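Local coordinates for protein fusarinine C esterase sidJ (PDB 6GUP) that hydrolyses the ester bonds of the fungal siderophore fusarinine C to release fusarinine and iron, and does not act on triacetylfusarinine C, at residues A[116-121]-A[346-351]; A[36-41]-A[98-103]; A[189-194]-A[219-224]. All coordinates share one frame; numbering follows the deposited sequence.

Contact 1: residues A[116-121]-A[346-351]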
ATOM      1  N   LYS A 116      24.115  -9.746  -7.919  1.00 49.88           N
ATOM      2  CA  LYS A 116      23.948 -10.285  -6.575  1.00 49.59           C
ATOM      3  C   LYS A 116      22.704  -9.683  -5.949  1.00 46.10           C
ATOM      4  O   LYS A 116      22.382  -8.516  -6.197  1.00 43.10           O
ATOM      5  CB  LYS A 116      25.174  -9.980  -5.714  1.00 51.60           C
ATOM      6  CG  LYS A 116      26.416 -10.726  -6.169  1.00 54.64           C
ATOM      7  CD  LYS A 116      27.474 -10.798  -5.082  1.00 57.76           C
ATOM      8  CE  LYS A 116      28.688 -11.583  -5.553  1.00 59.88           C
ATOM      9  NZ  LYS A 116      28.451 -13.053  -5.591  1.00 60.63           N
ATOM     10  N   ILE A 117      22.009 -10.488  -5.149  1.00 44.77           N
ATOM     11  CA  ILE A 117      20.774 -10.065  -4.500  1.00 43.55           C
ATOM     12  C   ILE A 117      20.871 -10.280  -2.993  1.00 37.99           C
ATOM     13  O   ILE A 117      21.233 -11.364  -2.536  1.00 36.09           O
ATOM     14  CB  ILE A 117      19.529 -10.843  -4.987  1.00 47.78           C
ATOM     15  CG1 ILE A 117      19.566 -11.154  -6.501  1.00 53.65           C
ATOM     16  CG2 ILE A 117      18.277 -10.072  -4.594  1.00 47.19           C
ATOM     17  CD1 ILE A 117      18.979 -10.092  -7.409  1.00 57.35           C
ATOM     18  N   VAL A 118      20.510  -9.244  -2.239  1.00 34.87           N
ATOM     19  CA  VAL A 118      20.477  -9.286  -0.782  1.00 31.69           C
ATOM     20  C   VAL A 118      19.076  -8.882  -0.334  1.00 31.42           C
ATOM     21  O   VAL A 118      18.529  -7.893  -0.825  1.00 31.76           O
ATOM     22  CB  VAL A 118      21.523  -8.326  -0.176  1.00 30.22           C
ATOM     23  CG1 VAL A 118      21.427  -8.291   1.347  1.00 29.44           C
ATOM     24  CG2 VAL A 118      22.926  -8.734  -0.609  1.00 29.66           C
ATOM     25  N   LEU A 119      18.505  -9.653   0.590  1.00 30.05           N
ATOM     26  CA  LEU A 119      17.198  -9.349   1.166  1.00 28.76           C
ATOM     27  C   LEU A 119      17.391  -8.783   2.568  1.00 28.75           C
ATOM     28  O   LEU A 119      17.942  -9.454   3.440  1.00 29.72           O
ATOM     29  CB  LEU A 119      16.334 -10.610   1.217  1.00 27.43           C
ATOM     30  CG  LEU A 119      14.856 -10.421   1.572  1.00 28.93           C
ATOM     31  CD1 LEU A 119      14.109  -9.686   0.468  1.00 31.41           C
ATOM     32  CD2 LEU A 119      14.203 -11.765   1.848  1.00 28.94           C
ATOM     33  N   MET A 120      16.946  -7.544   2.774  1.00 28.33           N
ATOM     34  CA  MET A 120      17.032  -6.885   4.075  1.00 28.37           C
ATOM     35  C   MET A 120      15.639  -6.733   4.678  1.00 29.24           C
ATOM     36  O   MET A 120      14.716  -6.274   4.006  1.00 29.42           O
ATOM     37  CB  MET A 120      17.695  -5.517   3.935  1.00 28.36           C
ATOM     38  CG  MET A 120      17.912  -4.798   5.257  1.00 30.04           C
ATOM     39  SD  MET A 120      19.105  -3.457   5.129  1.00 31.55           S
ATOM     40  CE  MET A 120      19.150  -2.902   6.828  1.00 30.32           C
ATOM     41  N   GLY A 121      15.505  -7.123   5.945  1.00 30.61           N
ATOM     42  CA  GLY A 121      14.262  -6.976   6.700  1.00 31.58           C
ATOM     43  C   GLY A 121      14.411  -5.914   7.773  1.00 34.65           C
ATOM     44  O   GLY A 121      15.434  -5.859   8.463  1.00 34.23           O
ATOM     45  N   LEU A 346      26.861  -1.087   4.196  1.00 38.69           N
ATOM     46  CA  LEU A 346      27.835  -0.903   3.103  1.00 40.66           C
ATOM     47  C   LEU A 346      29.053  -1.827   3.226  1.00 39.18           C
ATOM     48  O   LEU A 346      29.544  -2.338   2.217  1.00 38.65           O
ATOM     49  CB  LEU A 346      28.290   0.563   2.988  1.00 44.54           C
ATOM     50  CG  LEU A 346      27.464   1.438   2.038  1.00 49.72           C
ATOM     51  CD1 LEU A 346      26.037   1.631   2.527  1.00 50.92           C
ATOM     52  CD2 LEU A 346      28.143   2.786   1.842  1.00 53.58           C
ATOM     53  N   GLY A 347      29.524  -2.036   4.456  1.00 38.34           N
ATOM     54  CA  GLY A 347      30.618  -2.974   4.732  1.00 37.45           C
ATOM     55  C   GLY A 347      30.256  -4.421   4.440  1.00 36.77           C
ATOM     56  O   GLY A 347      31.072  -5.172   3.903  1.00 36.65           O
ATOM     57  N   TYR A 348      29.033  -4.806   4.804  1.00 35.75           N
ATOM     58  CA  TYR A 348      28.479  -6.122   4.467  1.00 34.42           C
ATOM     59  C   TYR A 348      28.393  -6.318   2.949  1.00 33.51           C
ATOM     60  O   TYR A 348      28.809  -7.355   2.426  1.00 33.30           O
ATOM     61  CB  TYR A 348      27.089  -6.287   5.104  1.00 34.12           C
ATOM     62  CG  TYR A 348      26.377  -7.573   4.753  1.00 34.18           C
ATOM     63  CD1 TYR A 348      25.560  -7.659   3.621  1.00 34.09           C
ATOM     64  CD2 TYR A 348      26.510  -8.703   5.553  1.00 34.10           C
ATOM     65  CE1 TYR A 348      24.909  -8.838   3.295  1.00 33.22           C
ATOM     66  CE2 TYR A 348      25.860  -9.888   5.239  1.00 33.63           C
ATOM     67  CZ  TYR A 348      25.061  -9.947   4.109  1.00 33.32           C
ATOM     68  OH  TYR A 348      24.416 -11.112   3.791  1.00 33.18           O
ATOM     69  N   LEU A 349      27.843  -5.320   2.259  1.00 33.89           N
ATOM     70  CA  LEU A 349      27.704  -5.356   0.797  1.00 36.42           C
ATOM     71  C   LEU A 349      29.050  -5.312   0.057  1.00 39.29           C
ATOM     72  O   LEU A 349      29.191  -5.937  -0.998  1.00 39.94           O
ATOM     73  CB  LEU A 349      26.799  -4.213   0.313  1.00 37.21           C
ATOM     74  CG  LEU A 349      25.321  -4.242   0.734  1.00 36.64           C
ATOM     75  CD1 LEU A 349      24.633  -2.961   0.289  1.00 36.46           C
ATOM     76  CD2 LEU A 349      24.584  -5.454   0.182  1.00 35.52           C
ATOM     77  N   SER A 350      30.025  -4.585   0.607  1.00 42.43           N
ATOM     78  CA  SER A 350      31.382  -4.521   0.036  1.00 45.29           C
ATOM     79  C   SER A 350      32.105  -5.869   0.096  1.00 46.72           C
ATOM     80  O   SER A 350      32.739  -6.280  -0.879  1.00 48.51           O
ATOM     81  CB  SER A 350      32.228  -3.466   0.753  1.00 47.52           C
ATOM     82  OG  SER A 350      31.674  -2.172   0.601  1.00 51.27           O
ATOM     83  N   ALA A 351      32.010  -6.538   1.244  1.00 48.84           N
ATOM     84  CA  ALA A 351      32.585  -7.879   1.437  1.00 51.34           C
ATOM     85  C   ALA A 351      31.985  -8.919   0.491  1.00 52.55           C
ATOM     86  O   ALA A 351      32.668  -9.863   0.084  1.00 52.48           O
ATOM     87  CB  ALA A 351      32.403  -8.327   2.881  1.00 53.27           C
TER
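Val118 faces Tyr348 and Leu349 where the C-terminal helix 335-353 packs on the central sheet of the alpha/beta-hydrolase fold. Within the two segments it makes the whole contact from the strand side, and its two methyls take one partner each. With CG1 anti to the backbone N (chi1 176°), CG1 goes to the tyrosine and CG2 to the leucine. The CG1 methyl sits 4.0 Å from Tyr348 CE1, meeting the ring obliquely, while CG2 comes to 3.8 Å from Leu349 CD2. The leucine leaves the helix at a slant; its chi2 of 174° extends CD1, and the other methyl, CD2, is the one turned to the valine. The backbones stay well apart, with 8.4 Å between Val118 CA and Leu349 CA, so side chains alone bridge the gap. No hydrogen bond crosses it.

The far end of Tyr348 does polar work deeper in the fold. Its OH donates to Lys277 O and accepts from Ala160 N, two bonds that hold the hydroxyl and so probably restrain the ring beside the valine methyl. Ile161 of the neighbouring strand 159-163 touches both Val118 and Tyr348, and Leu352 from the next turn of the helix also reaches Val118, so the apolar patch continues beyond the two segments. On the helix itself, Leu346 O is held twice by Ser350: the backbone N approaches one face of the carbonyl plane, and OG, 2.7 Å from Leu346 O, lies above the other, 36° out of the plane.

Contact 2: residues A[36-41]-A[98-103]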
ATOM      1  N   PRO A  36      24.703  -3.522 -11.227  1.00 51.13           N
ATOM      2  CA  PRO A  36      24.421  -4.951 -11.417  1.00 49.31           C
ATOM      3  C   PRO A  36      23.821  -5.650 -10.183  1.00 46.88           C
ATOM      4  O   PRO A  36      23.158  -6.679 -10.332  1.00 46.58           O
ATOM      5  CB  PRO A  36      25.794  -5.538 -11.766  1.00 49.05           C
ATOM      6  CG  PRO A  36      26.778  -4.598 -11.165  1.00 48.65           C
ATOM      7  CD  PRO A  36      26.149  -3.238 -11.218  1.00 50.24           C
ATOM      8  N   HIS A  37      24.043  -5.085  -8.994  1.00 44.37           N
ATOM      9  CA  HIS A  37      23.618  -5.686  -7.728  1.00 42.87           C
ATOM     10  C   HIS A  37      22.383  -4.986  -7.156  1.00 42.07           C
ATOM     11  O   HIS A  37      22.115  -3.822  -7.470  1.00 40.51           O
ATOM     12  CB  HIS A  37      24.775  -5.634  -6.730  1.00 42.49           C
ATOM     13  CG  HIS A  37      26.082  -6.088  -7.304  1.00 43.93           C
ATOM     14  ND1 HIS A  37      26.268  -7.354  -7.813  1.00 44.45           N
ATOM     15  CD2 HIS A  37      27.264  -5.445  -7.458  1.00 45.01           C
ATOM     16  CE1 HIS A  37      27.506  -7.475  -8.255  1.00 45.35           C
ATOM     17  NE2 HIS A  37      28.133  -6.330  -8.050  1.00 45.34           N
ATOM     18  N   SER A  38      21.647  -5.708  -6.309  1.00 41.48           N
ATOM     19  CA  SER A  38      20.343  -5.263  -5.804  1.00 40.56           C
ATOM     20  C   SER A  38      20.162  -5.560  -4.317  1.00 36.87           C
ATOM     21  O   SER A  38      20.445  -6.669  -3.865  1.00 36.08           O
ATOM     22  CB  SER A  38      19.227  -5.965  -6.579  1.00 41.51           C
ATOM     23  OG  SER A  38      19.327  -5.706  -7.966  1.00 42.24           O
ATOM     24  N   LEU A  39      19.685  -4.562  -3.572  1.00 33.99           N
ATOM     25  CA  LEU A  39      19.272  -4.730  -2.179  1.00 33.38           C
ATOM     26  C   LEU A  39      17.760  -4.524  -2.094  1.00 31.72           C
ATOM     27  O   LEU A  39      17.278  -3.402  -2.259  1.00 31.77           O
ATOM     28  CB  LEU A  39      20.000  -3.724  -1.278  1.00 33.08           C
ATOM     29  CG  LEU A  39      19.699  -3.766   0.226  1.00 33.10           C
ATOM     30  CD1 LEU A  39      20.106  -5.101   0.830  1.00 32.52           C
ATOM     31  CD2 LEU A  39      20.403  -2.627   0.946  1.00 32.73           C
ATOM     32  N   LEU A  40      17.020  -5.609  -1.852  1.00 30.78           N
ATOM     33  CA  LEU A  40      15.571  -5.536  -1.641  1.00 30.27           C
ATOM     34  C   LEU A  40      15.291  -5.377  -0.149  1.00 30.86           C
ATOM     35  O   LEU A  40      15.594  -6.267   0.650  1.00 29.85           O
ATOM     36  CB  LEU A  40      14.860  -6.778  -2.186  1.00 30.28           C
ATOM     37  CG  LEU A  40      13.326  -6.817  -2.063  1.00 30.08           C
ATOM     38  CD1 LEU A  40      12.661  -5.607  -2.709  1.00 30.57           C
ATOM     39  CD2 LEU A  40      12.784  -8.099  -2.672  1.00 29.83           C
ATOM     40  N   PHE A  41      14.700  -4.239   0.200  1.00 32.05           N
ATOM     41  CA  PHE A  41      14.412  -3.860   1.576  1.00 32.79           C
ATOM     42  C   PHE A  41      12.930  -4.121   1.839  1.00 32.74           C
ATOM     43  O   PHE A  41      12.074  -3.588   1.134  1.00 32.23           O
ATOM     44  CB  PHE A  41      14.748  -2.378   1.754  1.00 34.26           C
ATOM     45  CG  PHE A  41      14.513  -1.845   3.137  1.00 36.71           C
ATOM     46  CD1 PHE A  41      13.277  -1.312   3.489  1.00 37.90           C
ATOM     47  CD2 PHE A  41      15.540  -1.827   4.076  1.00 39.79           C
ATOM     48  CE1 PHE A  41      13.059  -0.799   4.756  1.00 39.93           C
ATOM     49  CE2 PHE A  41      15.328  -1.313   5.347  1.00 41.49           C
ATOM     50  CZ  PHE A  41      14.087  -0.794   5.684  1.00 42.02           C
ATOM     51  N   LYS A  98      12.567 -12.372  -8.643  1.00 38.44           N
ATOM     52  CA  LYS A  98      12.609 -12.839 -10.034  1.00 42.78           C
ATOM     53  C   LYS A  98      12.589 -11.669 -11.008  1.00 42.38           C
ATOM     54  O   LYS A  98      13.367 -11.644 -11.964  1.00 42.71           O
ATOM     55  CB  LYS A  98      11.442 -13.781 -10.352  1.00 48.63           C
ATOM     56  CG  LYS A  98      11.469 -14.294 -11.788  1.00 56.94           C
ATOM     57  CD  LYS A  98      10.250 -15.112 -12.159  1.00 66.88           C
ATOM     58  CE  LYS A  98      10.370 -15.584 -13.600  1.00 75.70           C
ATOM     59  NZ  LYS A  98       9.358 -16.615 -13.951  1.00 79.39           N
ATOM     60  N   TYR A  99      11.686 -10.720 -10.767  1.00 41.53           N
ATOM     61  CA  TYR A  99      11.576  -9.528 -11.606  1.00 41.09           C
ATOM     62  C   TYR A  99      12.863  -8.700 -11.600  1.00 39.55           C
ATOM     63  O   TYR A  99      13.357  -8.318 -12.662  1.00 38.15           O
ATOM     64  CB  TYR A  99      10.398  -8.648 -11.169  1.00 40.92           C
ATOM     65  CG  TYR A  99      10.390  -7.317 -11.880  1.00 41.68           C
ATOM     66  CD1 TYR A  99       9.884  -7.202 -13.174  1.00 43.18           C
ATOM     67  CD2 TYR A  99      10.932  -6.179 -11.280  1.00 39.21           C
ATOM     68  CE1 TYR A  99       9.893  -5.987 -13.842  1.00 42.76           C
ATOM     69  CE2 TYR A  99      10.950  -4.962 -11.940  1.00 40.63           C
ATOM     70  CZ  TYR A  99      10.428  -4.868 -13.220  1.00 41.79           C
ATOM     71  OH  TYR A  99      10.441  -3.663 -13.878  1.00 41.30           O
ATOM     72  N   ILE A 100      13.381  -8.418 -10.405  1.00 38.97           N
ATOM     73  CA  ILE A 100      14.618  -7.639 -10.243  1.00 38.65           C
ATOM     74  C   ILE A 100      15.788  -8.304 -10.969  1.00 40.06           C
ATOM     75  O   ILE A 100      16.595  -7.622 -11.605  1.00 40.30           O
ATOM     76  CB  ILE A 100      14.974  -7.420  -8.746  1.00 37.39           C
ATOM     77  CG1 ILE A 100      13.987  -6.433  -8.112  1.00 36.53           C
ATOM     78  CG2 ILE A 100      16.397  -6.883  -8.582  1.00 36.85           C
ATOM     79  CD1 ILE A 100      14.032  -6.383  -6.598  1.00 35.88           C
ATOM     80  N   LYS A 101      15.864  -9.630 -10.870  1.00 43.51           N
ATOM     81  CA  LYS A 101      16.934 -10.401 -11.500  1.00 48.98           C
ATOM     82  C   LYS A 101      16.891 -10.315 -13.026  1.00 49.40           C
ATOM     83  O   LYS A 101      17.931 -10.111 -13.658  1.00 48.06           O
ATOM     84  CB  LYS A 101      16.879 -11.860 -11.040  1.00 55.57           C
ATOM     85  CG  LYS A 101      18.126 -12.677 -11.358  1.00 63.16           C
ATOM     86  CD  LYS A 101      18.415 -13.696 -10.261  1.00 69.76           C
ATOM     87  CE  LYS A 101      19.078 -14.961 -10.775  1.00 74.40           C
ATOM     88  NZ  LYS A 101      19.133 -16.005  -9.711  1.00 74.40           N
ATOM     89  N   GLU A 102      15.701 -10.459 -13.612  1.00 53.79           N
ATOM     90  CA  GLU A 102      15.534 -10.294 -15.067  1.00 60.31           C
ATOM     91  C   GLU A 102      15.715  -8.833 -15.490  1.00 57.27           C
ATOM     92  O   GLU A 102      16.325  -8.563 -16.526  1.00 58.59           O
ATOM     93  CB  GLU A 102      14.176 -10.844 -15.554  1.00 71.83           C
ATOM     94  CG  GLU A 102      13.754 -10.470 -16.982  1.00 84.79           C
ATOM     95  CD  GLU A 102      14.597 -11.111 -18.080  1.00 93.89           C
ATOM     96  OE1 GLU A 102      14.004 -11.555 -19.087  1.00 96.47           O
ATOM     97  OE2 GLU A 102      15.839 -11.172 -17.962  1.00 91.96           O
ATOM     98  N   TYR A 103      15.174  -7.907 -14.696  1.00 51.92           N
ATOM     99  CA  TYR A 103      15.313  -6.467 -14.955  1.00 48.48           C
ATOM    100  C   TYR A 103      16.775  -6.025 -15.008  1.00 49.31           C
ATOM    101  O   TYR A 103      17.178  -5.322 -15.937  1.00 48.91           O
ATOM    102  CB  TYR A 103      14.562  -5.648 -13.894  1.00 46.13           C
ATOM    103  CG  TYR A 103      14.967  -4.190 -13.827  1.00 44.01           C
ATOM    104  CD1 TYR A 103      14.695  -3.319 -14.882  1.00 42.15           C
ATOM    105  CD2 TYR A 103      15.625  -3.679 -12.705  1.00 42.88           C
ATOM    106  CE1 TYR A 103      15.070  -1.983 -14.824  1.00 41.22           C
ATOM    107  CE2 TYR A 103      15.999  -2.345 -12.636  1.00 41.61           C
ATOM    108  CZ  TYR A 103      15.722  -1.500 -13.698  1.00 41.18           C
ATOM    109  OH  TYR A 103      16.085  -0.175 -13.632  1.00 41.95           O
TER
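This is a buried helix-on-sheet contact, made where helix 86-108 packs on strand 37-42 in the interior of the alpha/beta-hydrolase sheet. Ile100 points from the helix to the strand and meets Ser38 and Leu40, which are two residues apart and so on the same face of the strand. The intervening Leu39 points away, toward the layer on the other side.

The isoleucine divides its work between its branches. CG2, anti to the backbone N, presses on the serine, at 3.2 Å from Ser38 OG and 3.6 Å from Ser38 CB. A methyl that close to an oxygen is tight packing, and it carries no hydrogen bond. The other branch runs out extended (chi2 167°) until CD1 lies 4.2 Å from Leu40 CD1, where the two side chains meet at a slant in a looser apolar touch. Phe70 of the adjoining strand 67-72 also contacts Ser38, Leu40 and Ile100, extending the packing to the next strand.

Ser38 OG has a polar partner of its own in Lys104 NZ, one turn further along the same helix. A hydroxyl pinned beside an isoleucine methyl is therefore still hydrogen-bonded, and the lysine adds a polar tie between helix and strand next to the apolar one. On another flank of the helix, Tyr99 and Tyr103 pack on Gly11 and Gly10 of the second subunit, so the element that covers the sheet also meets the dimer partner. The arrangement is that of a beta-alpha-beta crossover: the chain leaves strand 67-72, runs through helix 86-108 over strand 37-42 and enters strand 117-122, as is usual in alpha/beta-hydrolases.

Contact 3: residues A[189-194]-A[219-224]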
ATOM      1  N   ARG A 189      -3.702  -1.601  30.862  1.00 67.10           N
ATOM      2  CA  ARG A 189      -4.156  -2.927  31.314  1.00 67.30           C
ATOM      3  C   ARG A 189      -5.643  -3.243  31.062  1.00 64.38           C
ATOM      4  O   ARG A 189      -5.944  -4.290  30.484  1.00 65.77           O
ATOM      5  CB  ARG A 189      -3.827  -3.129  32.801  1.00 71.58           C
ATOM      6  CG  ARG A 189      -4.123  -4.521  33.329  1.00 77.08           C
ATOM      7  CD  ARG A 189      -2.929  -5.416  33.097  1.00 82.87           C
ATOM      8  NE  ARG A 189      -3.263  -6.834  33.180  1.00 88.46           N
ATOM      9  CZ  ARG A 189      -2.405  -7.805  33.499  1.00 93.90           C
ATOM     10  NH1 ARG A 189      -1.131  -7.538  33.795  1.00 98.59           N
ATOM     11  NH2 ARG A 189      -2.829  -9.065  33.537  1.00 93.34           N
ATOM     12  N   PRO A 190      -6.570  -2.356  31.495  1.00 61.13           N
ATOM     13  CA  PRO A 190      -8.007  -2.607  31.269  1.00 62.51           C
ATOM     14  C   PRO A 190      -8.371  -2.813  29.798  1.00 63.98           C
ATOM     15  O   PRO A 190      -9.268  -3.599  29.484  1.00 62.72           O
ATOM     16  CB  PRO A 190      -8.687  -1.331  31.788  1.00 63.08           C
ATOM     17  CG  PRO A 190      -7.680  -0.640  32.628  1.00 60.66           C
ATOM     18  CD  PRO A 190      -6.341  -1.033  32.103  1.00 58.71           C
ATOM     19  N   VAL A 191      -7.666  -2.105  28.919  1.00 64.09           N
ATOM     20  CA  VAL A 191      -7.891  -2.182  27.480  1.00 62.47           C
ATOM     21  C   VAL A 191      -7.361  -3.511  26.934  1.00 60.48           C
ATOM     22  O   VAL A 191      -8.020  -4.145  26.113  1.00 57.84           O
ATOM     23  CB  VAL A 191      -7.245  -0.987  26.739  1.00 62.71           C
ATOM     24  CG1 VAL A 191      -7.605  -1.009  25.261  1.00 60.80           C
ATOM     25  CG2 VAL A 191      -7.692   0.335  27.359  1.00 64.98           C
ATOM     26  N   PHE A 192      -6.181  -3.926  27.399  1.00 59.15           N
ATOM     27  CA  PHE A 192      -5.586  -5.210  27.003  1.00 59.79           C
ATOM     28  C   PHE A 192      -6.464  -6.410  27.367  1.00 62.11           C
ATOM     29  O   PHE A 192      -6.624  -7.332  26.563  1.00 61.28           O
ATOM     30  CB  PHE A 192      -4.212  -5.386  27.650  1.00 57.84           C
ATOM     31  CG  PHE A 192      -3.507  -6.644  27.235  1.00 55.99           C
ATOM     32  CD1 PHE A 192      -2.879  -6.712  26.003  1.00 53.93           C
ATOM     33  CD2 PHE A 192      -3.473  -7.761  28.066  1.00 55.22           C
ATOM     34  CE1 PHE A 192      -2.224  -7.859  25.604  1.00 55.17           C
ATOM     35  CE2 PHE A 192      -2.820  -8.919  27.670  1.00 55.51           C
ATOM     36  CZ  PHE A 192      -2.193  -8.970  26.435  1.00 55.04           C
ATOM     37  N   GLU A 193      -7.008  -6.391  28.582  1.00 65.63           N
ATOM     38  CA  GLU A 193      -7.877  -7.465  29.075  1.00 68.35           C
ATOM     39  C   GLU A 193      -9.199  -7.515  28.310  1.00 65.74           C
ATOM     40  O   GLU A 193      -9.707  -8.599  28.011  1.00 65.32           O
ATOM     41  CB  GLU A 193      -8.155  -7.296  30.574  1.00 73.45           C
ATOM     42  CG  GLU A 193      -6.928  -7.416  31.474  1.00 78.45           C
ATOM     43  CD  GLU A 193      -6.293  -8.797  31.460  1.00 84.28           C
ATOM     44  OE1 GLU A 193      -7.031  -9.806  31.451  1.00 89.22           O
ATOM     45  OE2 GLU A 193      -5.047  -8.873  31.467  1.00 86.20           O
ATOM     46  N   LYS A 194      -9.751  -6.340  28.009  1.00 64.10           N
ATOM     47  CA  LYS A 194     -10.951  -6.229  27.177  1.00 66.06           C
ATOM     48  C   LYS A 194     -10.681  -6.698  25.743  1.00 63.37           C
ATOM     49  O   LYS A 194     -11.511  -7.392  25.159  1.00 62.99           O
ATOM     50  CB  LYS A 194     -11.475  -4.788  27.180  1.00 71.12           C
ATOM     51  CG  LYS A 194     -12.868  -4.616  26.592  1.00 80.10           C
ATOM     52  CD  LYS A 194     -13.450  -3.260  26.971  1.00 89.13           C
ATOM     53  CE  LYS A 194     -14.579  -2.831  26.049  1.00 96.03           C
ATOM     54  NZ  LYS A 194     -14.977  -1.418  26.305  1.00 97.57           N
ATOM     55  N   THR A 219      -6.455  -0.901  20.340  1.00 49.17           N
ATOM     56  CA  THR A 219      -5.256  -1.685  19.985  1.00 48.60           C
ATOM     57  C   THR A 219      -3.964  -0.864  19.947  1.00 49.10           C
ATOM     58  O   THR A 219      -2.906  -1.356  20.343  1.00 49.06           O
ATOM     59  CB  THR A 219      -5.402  -2.404  18.624  1.00 48.00           C
ATOM     60  OG1 THR A 219      -5.726  -1.454  17.603  1.00 47.11           O
ATOM     61  CG2 THR A 219      -6.477  -3.483  18.687  1.00 49.97           C
ATOM     62  N   SER A 220      -4.056   0.377  19.473  1.00 53.77           N
ATOM     63  CA  SER A 220      -2.890   1.273  19.393  1.00 58.18           C
ATOM     64  C   SER A 220      -2.312   1.702  20.746  1.00 59.96           C
ATOM     65  O   SER A 220      -1.154   2.119  20.813  1.00 61.14           O
ATOM     66  CB  SER A 220      -3.219   2.509  18.556  1.00 62.55           C
ATOM     67  OG  SER A 220      -3.271   2.150  17.191  1.00 65.48           O
ATOM     68  N   LEU A 221      -3.112   1.605  21.809  1.00 60.14           N
ATOM     69  CA  LEU A 221      -2.622   1.837  23.172  1.00 61.93           C
ATOM     70  C   LEU A 221      -1.649   0.758  23.630  1.00 61.73           C
ATOM     71  O   LEU A 221      -0.744   1.038  24.420  1.00 59.72           O
ATOM     72  CB  LEU A 221      -3.781   1.902  24.170  1.00 62.24           C
ATOM     73  CG  LEU A 221      -4.849   2.974  23.948  1.00 62.85           C
ATOM     74  CD1 LEU A 221      -5.786   3.020  25.144  1.00 59.06           C
ATOM     75  CD2 LEU A 221      -4.240   4.344  23.686  1.00 66.71           C
ATOM     76  N   VAL A 222      -1.855  -0.468  23.152  1.00 62.33           N
ATOM     77  CA  VAL A 222      -1.009  -1.606  23.519  1.00 65.59           C
ATOM     78  C   VAL A 222      -0.043  -2.056  22.420  1.00 64.14           C
ATOM     79  O   VAL A 222       0.936  -2.738  22.724  1.00 64.10           O
ATOM     80  CB  VAL A 222      -1.857  -2.809  24.020  1.00 69.99           C
ATOM     81  CG1 VAL A 222      -2.693  -3.443  22.906  1.00 72.54           C
ATOM     82  CG2 VAL A 222      -0.968  -3.851  24.689  1.00 71.04           C
ATOM     83  N   TYR A 223      -0.301  -1.681  21.164  1.00 63.98           N
ATOM     84  CA  TYR A 223       0.505  -2.162  20.046  1.00 66.17           C
ATOM     85  C   TYR A 223       1.421  -1.068  19.464  1.00 69.97           C
ATOM     86  O   TYR A 223       0.938  -0.154  18.791  1.00 67.41           O
ATOM     87  CB  TYR A 223      -0.392  -2.785  18.970  1.00 64.35           C
ATOM     88  CG  TYR A 223       0.331  -3.694  17.989  1.00 60.71           C
ATOM     89  CD1 TYR A 223       1.379  -4.537  18.396  1.00 59.17           C
ATOM     90  CD2 TYR A 223      -0.052  -3.739  16.652  1.00 59.64           C
ATOM     91  CE1 TYR A 223       2.028  -5.367  17.497  1.00 59.34           C
ATOM     92  CE2 TYR A 223       0.592  -4.577  15.752  1.00 59.86           C
ATOM     93  CZ  TYR A 223       1.630  -5.382  16.175  1.00 59.07           C
ATOM     94  OH  TYR A 223       2.265  -6.207  15.277  1.00 60.21           O
ATOM     95  N   PRO A 224       2.747  -1.155  19.739  1.00 79.64           N
ATOM     96  CA  PRO A 224       3.778  -0.227  19.241  1.00 84.77           C
ATOM     97  C   PRO A 224       3.792  -0.014  17.729  1.00 82.94           C
ATOM     98  O   PRO A 224       4.043   1.104  17.273  1.00 84.77           O
ATOM     99  CB  PRO A 224       5.086  -0.902  19.664  1.00 89.36           C
ATOM    100  CG  PRO A 224       4.734  -1.671  20.878  1.00 87.96           C
ATOM    101  CD  PRO A 224       3.328  -2.136  20.679  1.00 83.37           C
TER
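Thr219 O takes two backbone N-H groups, Val222 N at 3.1 Å and Tyr223 N at 2.8 Å, and this doubled grip holds the turn that carries Val222 against Phe192. Helix 185-205 is the other partner. Both helices belong to the excursion between strands 159-163 and 278-283, the place where alpha/beta-hydrolases commonly insert their lid or cap.

Across the gap the meeting is purely apolar. Val222 CG2 stands 3.7 Å from Phe192 CD1, approaching the ring obliquely. That methyl reaches the phenyl because the valine turns CG2 anti to the backbone N, which puts CG1 in the crowded position between N and the carbonyl carbon (chi1 68°). One step back along both helices, Val191 CG2 touches Leu221 CD1 at 4.0 Å, and here the side chains cross at about a right angle. The phenyl ring is shared more widely: Ile172 and Leu176 of helix 168-178 and Phe234 of helix 231-238 also touch it, and Ile172 reaches Val222 as well.

Along the exposed side of helix 185-205, Arg189 and Glu193 form a salt bridge, with 3.0 Å from Arg189 NH2 to Glu193 OE2, although the hydrogen bonds within it are bent and weak. The same OE2 lies in the plane of the Phe192 ring, at its edge. No hydrogen bond crosses between the two segments: they meet through van der Waals contact of methyls and one ring, which sets no bonding direction between them.

Contacts 1 and 2 clad opposite faces of one sheet, their centres 12 Å apart. Their strands, 37-42 and 117-122, are parallel neighbours, probably hydrogen-bonded from Lys116 O to Ser38 N (2.9 Å) and from Met120 N to Leu40 O (2.8 Å). Packing joins them too, with Val118 CG1 3.5 Å from Leu39 CD1. Strand 117-122 runs on into what looks like the nucleophile elbow, with Ser123 the likely nucleophile alongside His327 and Asp286. Contact 3 lies among helices on the opposite side of the chain's centre, 37 Å from contact 1 and 40 Å from contact 2 between centres, and touches neither; its segments fall between those of contact 1 in sequence.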